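Long-range contact in lectin-like protein (PDB 5ZBT), which forms the legume lectin-like domain of an ERGIC-53-like membrane protein and may bind D-mannose: residues A[78-83]-A[227-232]. Residues are numbered along the deposited sequence; the frame is centred on the assembly and turned at random.
Sequences PSFELQ and LHYYEV
Glu81 and Tyr230 exchange two backbone hydrogen bonds, as do Gln83 and His228, which makes both antiparallel hydrogen-bonded pairs; Phe80-Glu231 and Leu82-Tyr229 are the non-hydrogen-bonded pairs. A fifth bond, from Val232 N to Ser79 O (3.0 Å), continues the ladder past the strand end.

On the face carrying Phe80 and Leu82, the Tyr229 side chain passes Leu82 obliquely, CB 3.8 Å from Leu82 CD2, and its ring edge meets Phe80 CB in plane, CE1 at 3.4 Å. With CG anti to the backbone N (chi1 154°), this ring reaches on to Pro78, which it crosses at about a right angle, Tyr229 OH 3.8 Å from Pro78 CD.

On the other face, the one carrying Glu81 and His228, the Gln83 amide comes to the edge of the Tyr230 ring, CD in its plane and NE2 3.6 Å from Tyr230 CD2, the planes 52° apart. A water donates to Gln83 O (3.0 Å) and lies 2.9 Å from His228 ND1, at the imidazole edge.

Strands 80-90 and 220-231 are thus neighbours within one sheet of the legume-lectin beta sandwich: Leu82 and Leu227 reach Leu208 of the other sheet, while a salt bridge from Arg172 of strand 170-176 probably offsets the Glu81 charge.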
loop_
_atom_site.group_PDB
_atom_site.type_symbol
_atom_site.label_atom_id
_atom_site.label_comp_id
_atom_site.label_asym_id
_atom_site.label_seq_id
_atom_site.Cartn_x
_atom_site.Cartn_y
_atom_site.Cartn_z
ATOM N N PRO A 78 -11.305 -0.884 14.977
ATOM C CA PRO A 78 -12.227 -2.024 14.881
ATOM C C PRO A 78 -12.145 -2.614 13.487
ATOM O O PRO A 78 -11.294 -2.195 12.696
ATOM C CB PRO A 78 -13.593 -1.386 15.134
ATOM C CG PRO A 78 -13.435 -0.022 14.537
ATOM C CD PRO A 78 -12.006 0.404 14.806
ATOM N N SER A 79 -13.027 -3.556 13.160
ATOM C CA SER A 79 -13.040 -4.109 11.815
ATOM C C SER A 79 -13.091 -2.971 10.815
ATOM O O SER A 79 -13.864 -2.024 10.971
ATOM C CB SER A 79 -14.228 -5.051 11.630
ATOM O OG SER A 79 -14.075 -6.148 12.503
ATOM N N PHE A 80 -12.219 -3.036 9.820
ATOM C CA PHE A 80 -12.042 -1.895 8.948
ATOM C C PHE A 80 -11.856 -2.360 7.520
ATOM O O PHE A 80 -11.566 -3.532 7.247
ATOM C CB PHE A 80 -10.846 -1.028 9.371
ATOM C CG PHE A 80 -9.533 -1.736 9.316
ATOM C CD1 PHE A 80 -8.789 -1.751 8.139
ATOM C CD2 PHE A 80 -9.028 -2.379 10.447
ATOM C CE1 PHE A 80 -7.573 -2.404 8.073
ATOM C CE2 PHE A 80 -7.808 -3.020 10.404
ATOM C CZ PHE A 80 -7.070 -3.033 9.209
ATOM N N GLU A 81 -12.019 -1.404 6.612
ATOM C CA GLU A 81 -11.712 -1.594 5.208
ATOM C C GLU A 81 -10.943 -0.365 4.741
ATOM O O GLU A 81 -11.375 0.770 4.986
ATOM C CB GLU A 81 -12.987 -1.811 4.379
ATOM C CG GLU A 81 -12.758 -1.590 2.907
ATOM C CD GLU A 81 -13.893 -2.096 2.023
ATOM O OE1 GLU A 81 -14.547 -3.109 2.363
ATOM O OE2 GLU A 81 -14.107 -1.480 0.957
ATOM N N LEU A 82 -9.783 -0.589 4.126
ATOM C CA LEU A 82 -9.028 0.472 3.478
ATOM C C LEU A 82 -9.134 0.306 1.967
ATOM O O LEU A 82 -9.045 -0.819 1.445
ATOM C CB LEU A 82 -7.561 0.468 3.918
ATOM C CG LEU A 82 -7.305 0.372 5.424
ATOM C CD1 LEU A 82 -5.868 -0.029 5.721
ATOM C CD2 LEU A 82 -7.634 1.690 6.096
ATOM N N GLN A 83 -9.340 1.430 1.275
ATOM C CA GLN A 83 -9.434 1.489 -0.183
ATOM C C GLN A 83 -8.397 2.473 -0.701
ATOM O O GLN A 83 -8.486 3.675 -0.435
ATOM C CB GLN A 83 -10.830 1.915 -0.635
ATOM C CG GLN A 83 -11.920 0.894 -0.364
ATOM C CD GLN A 83 -13.293 1.473 -0.582
ATOM O OE1 GLN A 83 -13.434 2.474 -1.267
ATOM N NE2 GLN A 83 -14.307 0.867 0.019
ATOM N N LEU A 227 -7.278 7.610 -0.517
ATOM C CA LEU A 227 -7.262 6.547 0.472
ATOM C C LEU A 227 -8.464 6.762 1.380
ATOM O O LEU A 227 -8.608 7.836 1.983
ATOM C CB LEU A 227 -5.950 6.553 1.258
ATOM C CG LEU A 227 -5.859 5.564 2.421
ATOM C CD1 LEU A 227 -5.893 4.096 1.940
ATOM C CD2 LEU A 227 -4.589 5.846 3.188
ATOM N N HIS A 228 -9.358 5.771 1.428
ATOM C CA HIS A 228 -10.530 5.814 2.294
ATOM C C HIS A 228 -10.385 4.734 3.345
ATOM O O HIS A 228 -10.089 3.581 3.015
ATOM C CB HIS A 228 -11.846 5.570 1.542
ATOM C CG HIS A 228 -12.202 6.626 0.548
ATOM N ND1 HIS A 228 -11.544 6.768 -0.657
ATOM C CD2 HIS A 228 -13.180 7.562 0.554
ATOM C CE1 HIS A 228 -12.079 7.769 -1.335
ATOM N NE2 HIS A 228 -13.073 8.266 -0.623
ATOM N N TYR A 229 -10.607 5.111 4.594
ATOM C CA TYR A 229 -10.787 4.175 5.686
ATOM C C TYR A 229 -12.276 4.118 6.011
ATOM O O TYR A 229 -12.919 5.157 6.163
ATOM C CB TYR A 229 -9.962 4.611 6.899
ATOM C CG TYR A 229 -10.507 4.126 8.215
ATOM C CD1 TYR A 229 -10.693 2.772 8.449
ATOM C CD2 TYR A 229 -10.844 5.020 9.228
ATOM C CE1 TYR A 229 -11.206 2.310 9.651
ATOM C CE2 TYR A 229 -11.357 4.564 10.440
ATOM C CZ TYR A 229 -11.534 3.198 10.642
ATOM O OH TYR A 229 -12.043 2.705 11.828
ATOM N N TYR A 230 -12.829 2.909 6.066
ATOM C CA TYR A 230 -14.217 2.695 6.446
ATOM C C TYR A 230 -14.267 1.701 7.589
ATOM O O TYR A 230 -13.580 0.674 7.561
ATOM C CB TYR A 230 -15.068 2.175 5.287
ATOM C CG TYR A 230 -15.272 3.185 4.187
ATOM C CD1 TYR A 230 -16.021 4.340 4.405
ATOM C CD2 TYR A 230 -14.717 2.989 2.926
ATOM C CE1 TYR A 230 -16.203 5.275 3.392
ATOM C CE2 TYR A 230 -14.896 3.921 1.905
ATOM C CZ TYR A 230 -15.633 5.058 2.148
ATOM O OH TYR A 230 -15.807 5.977 1.141
ATOM N N GLU A 231 -15.070 2.011 8.595
ATOM C CA GLU A 231 -15.395 1.017 9.600
ATOM C C GLU A 231 -16.369 0.007 9.002
ATOM O O GLU A 231 -17.355 0.387 8.367
ATOM C CB GLU A 231 -15.988 1.696 10.830
ATOM C CG GLU A 231 -16.549 0.722 11.851
ATOM C CD GLU A 231 -16.642 1.319 13.240
ATOM O OE1 GLU A 231 -16.230 2.490 13.417
ATOM O OE2 GLU A 231 -17.111 0.608 14.159
ATOM N N VAL A 232 -16.071 -1.277 9.157
ATOM C CA VAL A 232 -16.972 -2.328 8.697
ATOM C C VAL A 232 -18.043 -2.543 9.755
ATOM O O VAL A 232 -17.732 -2.707 10.940
ATOM C CB VAL A 232 -16.199 -3.624 8.418
ATOM C CG1 VAL A 232 -17.158 -4.750 8.040
ATOM C CG2 VAL A 232 -15.148 -3.391 7.320
HETATM O O HOH W 1 -9.780 5.400 -2.518
#